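Local coordinates for protein separin (Saccharomyces cerevisiae, PDB 5U1T) that cleaves the cohesin subunit Scc1 as a caspase-like cysteine protease at the onset of anaphase, and is kept inactive by securin during most of the cell cycle, at residues S522-R526 against L538-L543; S505-S511 against I528-R533; A1183-L1188 against H1367-W1371. One frame throughout, in Å; residues are numbered along the deposited sequence.

Contact 1: S522-R526 against L538-L543; sequences SQLSR and LDPLEL
One face of the Arg526 guanidinium is covered by Leu538, whose CD2 sits 3.3 Å above the plane and over its centre. Within the helical domain, the first turn of helix 523-533 meets the start of helix 540-543, where Asp539 and Glu542 form a capping box. Glu542 approaches the guanidinium obliquely: its OE1 is 4.5 Å from Arg526 NH2 and well out of the guanidinium plane, so attraction between the charges is all the geometry supports. The bend of the Arg526 chain at chi3 (60°) sets its flat end over the leucine instead of letting it run straight on. Next to this pair, the Gln523 and Glu542 side chains cross at about a right angle, their amide and carboxylate planes 40° apart, with Gln523 NE2 3.5 Å from Glu542 OE2. At the amide's other end Gln523 OE1 lies 3.7 Å from Leu538 CD1 and also beside Leu543 CA. Tyr564 of helix 557-572 also packs on Leu538. In the box, Glu542 N donates to the anti lone pair of Asp539 OD1 at 3.2 Å, and the reciprocal bond, Asp539 N to Glu542 OE1, is weak at 3.3 Å.

Contact 2: S505-S511 against I528-R533; sequences SVLYGNS and IFCSLR
Helices 505-509 and 528-533 run almost the same way, crossing at -21° with their axes 8.4 Å apart, and they come nearest at Gly509 and Phe529, whose CA atoms are 4.6 Å apart. Such an approach fits a glycine, which puts no side chain between the helices; Leu532 uses the place, its CB 3.5 Å from Gly509 O. The Phe529 ring, with CG anti to the backbone N (chi1 -177°), reaches across to helix 505-509 and presents its edge to the backbone there. Its CE1 is 3.4 Å from Gly509 N, and Ser505 O lies in the ring plane. Arg533 CG covers one face of this ring, 3.9 Å above its centre, while Trp521 meets the ring edge-to-face. Beyond CG the arginine chain bends twice and reaches Ser511: NH2 donates to Ser511 O at 2.6 Å, almost straight at 176°, with the oxygen in the guanidinium plane although the donor stands well above the carbonyl plane. A weak bond from Arg533 NE joins the same oxygen, and NH2 also serves Ile513 O. Ser511 OG is turned back to Tyr508 O at 2.9 Å, on a lone pair in the carbonyl plane, which helps fix the chain that the arginine grips. Leu532 O accepts a hydrogen bond from the other protein chain of the assembly. The whole is a glycine-mediated close packing of two consecutive, roughly parallel helices in the helical domain, with an arginine clamping the loop that follows the first.

Contact 3: A1183-L1188 against H1367-W1371; sequences ATKKLL and HLFPW
Leu1187 sets CG opposite its backbone N (chi1 179°) and extends toward Phe1369, whose CG lies beside the backbone N and anti to the carbonyl carbon (chi1 -76°), bringing the ring to the helix surface. The two cross so that Leu1187 CD2 lies over one ring face, 4.1 Å from the centroid and 25° off the normal, a CH-pi contact displaced toward the rim. The same methyl lies 3.6 Å from Leu1368 CD1, so one branch of Leu1187 serves both loop residues. Ala1183 CB approaches Phe1369 CZ obliquely at 3.6 Å, and Thr1184 OG1 lies at the ring edge, 3.5 Å from Phe1369 CE2, while its hydrogen bond goes to Phe1180 O. Leu1188 CG touches Leu1368 CD1 at 4.0 Å. Helix 1209-1237 adds Ile1233 against Phe1369, and Met1226 and Leu1229 against Leu1187. Cutting Phe1369 back to an alanine would probably open a gap beside Ala1183 and deprive the Leu1187 methyl of the ring face it rests on. Beyond Phe1369 the chain makes an inverse gamma turn centred on Pro1370. This is apolar helix-to-loop packing within the C50 peptidase region, joining helix 1180-1198 to the connection between the parallel strands 1353-1362 and 1382-1385.

From the N terminus, the first segment met is 505-511 of contact 2, followed by 522-526 of contact 1; contact 2 then closes a loop of 16 residues at 528-533, and contact 1 closes one of 11 at 538-543. The two therefore cross, sharing helix 523-533, and they touch: Ser525 O is 2.6 Å from Ser505 OG, a probable hydrogen bond, and Leu538 CG packs 4.2 Å from Cys530 SG. Together they join helices 501-509, 523-533 and 540-543 in series. Contact 3 follows much later, bridging 178 residues in the peptidase region. Its centre lies about 69 Å from the centres of both others, without contact.

Contact 1: S522-R526 against L538-L543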
loop_
_atom_site.group_PDB
_atom_site.type_symbol
_atom_site.label_atom_id
_atom_site.label_comp_id
_atom_site.label_asym_id
_atom_site.label_seq_id
_atom_site.Cartn_x
_atom_site.Cartn_y
_atom_site.Cartn_z
ATOM N N SER A 522 33.898 8.334 -14.215
ATOM C CA SER A 522 33.399 7.693 -15.427
ATOM C C SER A 522 31.871 7.541 -15.362
ATOM O O SER A 522 31.317 7.431 -14.266
ATOM C CB SER A 522 34.050 6.340 -15.587
ATOM O OG SER A 522 33.822 5.616 -14.399
ATOM N N GLN A 523 31.201 7.525 -16.518
ATOM C CA GLN A 523 29.740 7.414 -16.557
ATOM C C GLN A 523 29.208 6.282 -15.689
ATOM O O GLN A 523 28.279 6.494 -14.914
ATOM C CB GLN A 523 29.227 7.221 -17.989
ATOM C CG GLN A 523 29.224 8.479 -18.865
ATOM C CD GLN A 523 28.231 9.557 -18.408
ATOM O OE1 GLN A 523 27.009 9.356 -18.450
ATOM N NE2 GLN A 523 28.757 10.713 -17.976
ATOM N N LEU A 524 29.794 5.091 -15.799
ATOM C CA LEU A 524 29.271 3.921 -15.088
ATOM C C LEU A 524 29.399 4.067 -13.580
ATOM O O LEU A 524 28.634 3.460 -12.836
ATOM C CB LEU A 524 29.973 2.635 -15.530
ATOM C CG LEU A 524 29.506 1.953 -16.820
ATOM C CD1 LEU A 524 30.395 0.780 -17.137
ATOM C CD2 LEU A 524 28.058 1.507 -16.733
ATOM N N SER A 525 30.379 4.857 -13.135
ATOM C CA SER A 525 30.563 5.112 -11.717
ATOM C C SER A 525 29.514 6.112 -11.237
ATOM O O SER A 525 28.977 5.993 -10.137
ATOM C CB SER A 525 31.978 5.628 -11.436
ATOM O OG SER A 525 32.933 4.633 -11.738
ATOM N N ARG A 526 29.229 7.097 -12.077
ATOM C CA ARG A 526 28.196 8.070 -11.784
ATOM C C ARG A 526 26.822 7.421 -11.791
ATOM O O ARG A 526 25.949 7.821 -11.025
ATOM C CB ARG A 526 28.245 9.208 -12.784
ATOM C CG ARG A 526 29.592 9.853 -12.857
ATOM C CD ARG A 526 29.557 11.003 -13.804
ATOM N NE ARG A 526 28.596 11.989 -13.347
ATOM C CZ ARG A 526 28.206 13.038 -14.061
ATOM N NH1 ARG A 526 27.317 13.881 -13.546
ATOM N NH2 ARG A 526 28.696 13.244 -15.280
ATOM N N LEU A 538 22.410 12.644 -15.161
ATOM C CA LEU A 538 23.118 12.249 -16.375
ATOM C C LEU A 538 22.303 12.565 -17.616
ATOM O O LEU A 538 21.140 12.227 -17.689
ATOM C CB LEU A 538 23.453 10.763 -16.344
ATOM C CG LEU A 538 24.317 10.285 -15.178
ATOM C CD1 LEU A 538 24.843 8.881 -15.431
ATOM C CD2 LEU A 538 25.477 11.249 -14.943
ATOM N N ASP A 539 22.907 13.221 -18.593
ATOM C CA ASP A 539 22.202 13.467 -19.835
ATOM C C ASP A 539 21.951 12.142 -20.566
ATOM O O ASP A 539 22.857 11.325 -20.709
ATOM C CB ASP A 539 22.982 14.434 -20.723
ATOM C CG ASP A 539 22.236 14.762 -22.002
ATOM O OD1 ASP A 539 22.332 13.964 -22.954
ATOM O OD2 ASP A 539 21.525 15.794 -22.058
ATOM N N PRO A 540 20.712 11.917 -21.023
ATOM C CA PRO A 540 20.362 10.660 -21.696
ATOM C C PRO A 540 21.196 10.410 -22.947
ATOM O O PRO A 540 21.702 9.308 -23.170
ATOM C CB PRO A 540 18.896 10.859 -22.072
ATOM C CG PRO A 540 18.710 12.346 -22.101
ATOM C CD PRO A 540 19.597 12.875 -21.016
ATOM N N LEU A 541 21.341 11.439 -23.762
ATOM C CA LEU A 541 22.076 11.302 -25.001
ATOM C C LEU A 541 23.529 10.904 -24.741
ATOM O O LEU A 541 24.133 10.151 -25.518
ATOM C CB LEU A 541 22.023 12.607 -25.787
ATOM C CG LEU A 541 22.085 12.412 -27.290
ATOM C CD1 LEU A 541 20.858 11.632 -27.684
ATOM C CD2 LEU A 541 22.158 13.747 -28.013
ATOM N N GLU A 542 24.096 11.416 -23.649
ATOM C CA GLU A 542 25.495 11.156 -23.357
ATOM C C GLU A 542 25.665 9.776 -22.742
ATOM O O GLU A 542 26.674 9.140 -22.991
ATOM C CB GLU A 542 26.099 12.236 -22.440
ATOM C CG GLU A 542 25.720 12.145 -20.957
ATOM C CD GLU A 542 26.652 12.960 -20.061
ATOM O OE1 GLU A 542 26.202 13.457 -18.981
ATOM O OE2 GLU A 542 27.841 13.088 -20.448
ATOM N N LEU A 543 24.692 9.286 -21.976
ATOM C CA LEU A 543 24.895 8.017 -21.268
ATOM C C LEU A 543 25.119 6.894 -22.277
ATOM O O LEU A 543 25.904 5.971 -22.032
ATOM C CB LEU A 543 23.721 7.684 -20.323
ATOM C CG LEU A 543 22.433 7.013 -20.845
ATOM C CD1 LEU A 543 22.528 5.477 -20.940
ATOM C CD2 LEU A 543 21.192 7.438 -20.016
#

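Contact 2: S505-S511 against I528-R533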
loop_
_atom_site.group_PDB
_atom_site.type_symbol
_atom_site.label_atom_id
_atom_site.label_comp_id
_atom_site.label_asym_id
_atom_site.label_seq_id
_atom_site.Cartn_x
_atom_site.Cartn_y
_atom_site.Cartn_z
ATOM N N SER A 505 32.350 6.067 -5.111
ATOM C CA SER A 505 31.005 6.081 -5.670
ATOM C C SER A 505 29.981 5.321 -4.802
ATOM O O SER A 505 28.928 5.848 -4.458
ATOM C CB SER A 505 31.030 5.493 -7.076
ATOM O OG SER A 505 29.793 5.725 -7.722
ATOM N N VAL A 506 30.310 4.089 -4.439
ATOM C CA VAL A 506 29.444 3.316 -3.576
ATOM C C VAL A 506 29.347 3.951 -2.202
ATOM O O VAL A 506 28.259 4.036 -1.650
ATOM C CB VAL A 506 29.916 1.855 -3.454
ATOM C CG1 VAL A 506 29.132 1.122 -2.401
ATOM C CG2 VAL A 506 29.779 1.155 -4.795
ATOM N N LEU A 507 30.457 4.434 -1.650
ATOM C CA LEU A 507 30.415 5.009 -0.297
ATOM C C LEU A 507 29.618 6.316 -0.230
ATOM O O LEU A 507 28.802 6.470 0.659
ATOM C CB LEU A 507 31.820 5.250 0.264
ATOM C CG LEU A 507 31.850 5.814 1.696
ATOM C CD1 LEU A 507 31.906 4.729 2.745
ATOM C CD2 LEU A 507 32.986 6.795 1.877
ATOM N N TYR A 508 29.843 7.254 -1.140
ATOM C CA TYR A 508 29.119 8.514 -1.052
ATOM C C TYR A 508 27.721 8.401 -1.665
ATOM O O TYR A 508 26.826 9.173 -1.327
ATOM C CB TYR A 508 29.907 9.647 -1.712
ATOM C CG TYR A 508 30.948 10.249 -0.791
ATOM C CD1 TYR A 508 30.582 11.153 0.201
ATOM C CD2 TYR A 508 32.301 9.904 -0.896
ATOM C CE1 TYR A 508 31.525 11.704 1.066
ATOM C CE2 TYR A 508 33.251 10.462 -0.034
ATOM C CZ TYR A 508 32.852 11.364 0.946
ATOM O OH TYR A 508 33.771 11.928 1.818
ATOM N N GLY A 509 27.540 7.430 -2.552
ATOM C CA GLY A 509 26.226 7.091 -3.048
ATOM C C GLY A 509 25.274 6.809 -1.897
ATOM O O GLY A 509 24.126 7.239 -1.925
ATOM N N ASN A 510 25.764 6.100 -0.880
ATOM C CA ASN A 510 24.971 5.766 0.299
ATOM C C ASN A 510 24.853 6.904 1.297
ATOM O O ASN A 510 24.098 6.803 2.254
ATOM C CB ASN A 510 25.557 4.552 1.013
ATOM C CG ASN A 510 25.095 3.243 0.410
ATOM O OD1 ASN A 510 25.753 2.666 -0.460
ATOM N ND2 ASN A 510 23.944 2.767 0.864
ATOM N N SER A 511 25.594 7.982 1.079
ATOM C CA SER A 511 25.585 9.088 2.027
ATOM C C SER A 511 24.523 10.128 1.675
ATOM O O SER A 511 23.977 10.144 0.572
ATOM C CB SER A 511 26.966 9.763 2.098
ATOM O OG SER A 511 27.137 10.720 1.062
ATOM N N ILE A 528 26.066 4.233 -10.932
ATOM C CA ILE A 528 25.860 3.557 -9.667
ATOM C C ILE A 528 25.535 4.616 -8.609
ATOM O O ILE A 528 24.621 4.429 -7.811
ATOM C CB ILE A 528 27.075 2.709 -9.249
ATOM C CG1 ILE A 528 27.227 1.520 -10.200
ATOM C CG2 ILE A 528 26.893 2.188 -7.838
ATOM C CD1 ILE A 528 28.396 0.610 -9.911
ATOM N N PHE A 529 26.249 5.743 -8.639
ATOM C CA PHE A 529 26.061 6.829 -7.671
ATOM C C PHE A 529 24.631 7.392 -7.649
ATOM O O PHE A 529 24.009 7.509 -6.596
ATOM C CB PHE A 529 27.052 7.948 -7.969
ATOM C CG PHE A 529 26.997 9.073 -7.004
ATOM C CD1 PHE A 529 27.466 8.914 -5.711
ATOM C CD2 PHE A 529 26.493 10.305 -7.388
ATOM C CE1 PHE A 529 27.419 9.965 -4.804
ATOM C CE2 PHE A 529 26.447 11.364 -6.495
ATOM C CZ PHE A 529 26.912 11.196 -5.202
ATOM N N CYS A 530 24.134 7.754 -8.824
ATOM C CA CYS A 530 22.763 8.220 -9.004
ATOM C C CYS A 530 21.707 7.238 -8.494
ATOM O O CYS A 530 20.743 7.619 -7.821
ATOM C CB CYS A 530 22.513 8.494 -10.484
ATOM S SG CYS A 530 23.425 9.893 -11.099
ATOM N N SER A 531 21.906 5.972 -8.833
ATOM C CA SER A 531 20.981 4.929 -8.443
ATOM C C SER A 531 20.942 4.792 -6.944
ATOM O O SER A 531 19.889 4.526 -6.375
ATOM C CB SER A 531 21.356 3.603 -9.093
ATOM O OG SER A 531 21.213 3.715 -10.500
ATOM N N LEU A 532 22.095 4.974 -6.311
ATOM C CA LEU A 532 22.202 4.892 -4.862
ATOM C C LEU A 532 21.521 6.101 -4.225
ATOM O O LEU A 532 20.954 5.999 -3.146
ATOM C CB LEU A 532 23.673 4.808 -4.419
ATOM C CG LEU A 532 24.360 3.452 -4.191
ATOM C CD1 LEU A 532 23.706 2.686 -3.063
ATOM C CD2 LEU A 532 24.298 2.599 -5.414
ATOM N N ARG A 533 21.572 7.242 -4.906
ATOM C CA ARG A 533 21.136 8.512 -4.328
ATOM C C ARG A 533 19.694 8.887 -4.578
ATOM O O ARG A 533 19.174 9.774 -3.921
ATOM C CB ARG A 533 21.989 9.648 -4.863
ATOM C CG ARG A 533 23.406 9.609 -4.414
ATOM C CD ARG A 533 23.813 11.008 -4.114
ATOM N NE ARG A 533 23.975 11.177 -2.685
ATOM C CZ ARG A 533 24.279 12.326 -2.108
ATOM N NH1 ARG A 533 24.446 13.418 -2.839
ATOM N NH2 ARG A 533 24.414 12.369 -0.796
#

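Contact 3: A1183-L1188 against H1367-W1371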
loop_
_atom_site.group_PDB
_atom_site.type_symbol
_atom_site.label_atom_id
_atom_site.label_comp_id
_atom_site.label_asym_id
_atom_site.label_seq_id
_atom_site.Cartn_x
_atom_site.Cartn_y
_atom_site.Cartn_z
ATOM N N ALA A 1183 -42.356 13.170 -16.157
ATOM C CA ALA A 1183 -42.986 13.976 -15.127
ATOM C C ALA A 1183 -41.942 14.451 -14.120
ATOM O O ALA A 1183 -41.969 15.604 -13.675
ATOM C CB ALA A 1183 -44.080 13.187 -14.434
ATOM N N THR A 1184 -41.019 13.560 -13.764
ATOM C CA THR A 1184 -39.952 13.909 -12.836
ATOM C C THR A 1184 -39.070 15.028 -13.425
ATOM O O THR A 1184 -38.735 15.987 -12.739
ATOM C CB THR A 1184 -39.112 12.671 -12.472
ATOM O OG1 THR A 1184 -39.927 11.750 -11.747
ATOM C CG2 THR A 1184 -37.984 13.046 -11.582
ATOM N N LYS A 1185 -38.721 14.920 -14.701
ATOM C CA LYS A 1185 -38.005 15.992 -15.377
ATOM C C LYS A 1185 -38.755 17.316 -15.403
ATOM O O LYS A 1185 -38.204 18.341 -15.030
ATOM C CB LYS A 1185 -37.678 15.600 -16.810
ATOM C CG LYS A 1185 -36.253 15.191 -17.014
ATOM C CD LYS A 1185 -35.831 15.431 -18.455
ATOM C CE LYS A 1185 -35.888 16.914 -18.813
ATOM N NZ LYS A 1185 -35.198 17.208 -20.128
ATOM N N LYS A 1186 -39.994 17.301 -15.873
ATOM C CA LYS A 1186 -40.761 18.531 -16.043
ATOM C C LYS A 1186 -40.898 19.295 -14.722
ATOM O O LYS A 1186 -40.797 20.533 -14.683
ATOM C CB LYS A 1186 -42.135 18.219 -16.617
ATOM C CG LYS A 1186 -42.211 18.179 -18.135
ATOM C CD LYS A 1186 -43.625 17.762 -18.580
ATOM C CE LYS A 1186 -43.867 18.004 -20.069
ATOM N NZ LYS A 1186 -42.666 17.637 -20.895
ATOM N N LEU A 1187 -41.103 18.531 -13.650
ATOM C CA LEU A 1187 -41.283 19.058 -12.303
ATOM C C LEU A 1187 -40.012 19.667 -11.723
ATOM O O LEU A 1187 -40.032 20.784 -11.187
ATOM C CB LEU A 1187 -41.779 17.948 -11.376
ATOM C CG LEU A 1187 -41.983 18.334 -9.917
ATOM C CD1 LEU A 1187 -43.166 19.272 -9.775
ATOM C CD2 LEU A 1187 -42.153 17.101 -9.073
ATOM N N LEU A 1188 -38.921 18.910 -11.805
ATOM C CA LEU A 1188 -37.613 19.352 -11.345
ATOM C C LEU A 1188 -37.221 20.651 -12.040
ATOM O O LEU A 1188 -36.713 21.582 -11.408
ATOM C CB LEU A 1188 -36.558 18.272 -11.592
ATOM C CG LEU A 1188 -36.475 17.155 -10.550
ATOM C CD1 LEU A 1188 -35.437 16.118 -10.936
ATOM C CD2 LEU A 1188 -36.185 17.720 -9.177
ATOM N N HIS A 1367 -41.069 10.879 -3.524
ATOM C CA HIS A 1367 -41.195 11.938 -2.539
ATOM C C HIS A 1367 -41.424 13.345 -3.103
ATOM O O HIS A 1367 -42.230 14.108 -2.564
ATOM C CB HIS A 1367 -39.962 11.968 -1.671
ATOM C CG HIS A 1367 -39.766 13.269 -0.969
ATOM N ND1 HIS A 1367 -40.258 13.510 0.295
ATOM C CD2 HIS A 1367 -39.145 14.408 -1.356
ATOM C CE1 HIS A 1367 -39.934 14.737 0.663
ATOM N NE2 HIS A 1367 -39.261 15.304 -0.322
ATOM N N LEU A 1368 -40.712 13.698 -4.168
ATOM C CA LEU A 1368 -40.780 15.058 -4.701
ATOM C C LEU A 1368 -42.162 15.463 -5.170
ATOM O O LEU A 1368 -42.498 16.639 -5.116
ATOM C CB LEU A 1368 -39.795 15.254 -5.859
ATOM C CG LEU A 1368 -39.962 14.487 -7.181
ATOM C CD1 LEU A 1368 -39.210 15.185 -8.331
ATOM C CD2 LEU A 1368 -39.505 13.033 -7.042
ATOM N N PHE A 1369 -42.965 14.516 -5.648
ATOM C CA PHE A 1369 -44.299 14.859 -6.156
ATOM C C PHE A 1369 -45.231 15.274 -5.022
ATOM O O PHE A 1369 -45.315 14.606 -3.996
ATOM C CB PHE A 1369 -44.914 13.693 -6.943
ATOM C CG PHE A 1369 -44.336 13.517 -8.316
ATOM C CD1 PHE A 1369 -44.739 14.333 -9.367
ATOM C CD2 PHE A 1369 -43.373 12.528 -8.565
ATOM C CE1 PHE A 1369 -44.196 14.171 -10.656
ATOM C CE2 PHE A 1369 -42.821 12.363 -9.851
ATOM C CZ PHE A 1369 -43.239 13.188 -10.894
ATOM N N PRO A 1370 -45.928 16.395 -5.206
ATOM C CA PRO A 1370 -46.915 16.851 -4.224
ATOM C C PRO A 1370 -48.219 16.067 -4.361
ATOM O O PRO A 1370 -49.234 16.628 -4.771
ATOM C CB PRO A 1370 -47.105 18.321 -4.585
ATOM C CG PRO A 1370 -46.841 18.370 -6.057
ATOM C CD PRO A 1370 -45.798 17.323 -6.341
ATOM N N TRP A 1371 -48.179 14.781 -4.021
ATOM C CA TRP A 1371 -49.315 13.889 -4.209
ATOM C C TRP A 1371 -50.581 14.448 -3.574
ATOM O O TRP A 1371 -51.667 14.391 -4.159
ATOM C CB TRP A 1371 -49.021 12.500 -3.635
ATOM C CG TRP A 1371 -47.890 11.814 -4.307
ATOM C CD1 TRP A 1371 -46.656 11.570 -3.781
ATOM C CD2 TRP A 1371 -47.865 11.298 -5.643
ATOM N NE1 TRP A 1371 -45.878 10.933 -4.696
ATOM C CE2 TRP A 1371 -46.589 10.753 -5.849
ATOM C CE3 TRP A 1371 -48.804 11.230 -6.681
ATOM C CZ2 TRP A 1371 -46.219 10.148 -7.054
ATOM C CZ3 TRP A 1371 -48.430 10.627 -7.885
ATOM C CH2 TRP A 1371 -47.153 10.101 -8.056
#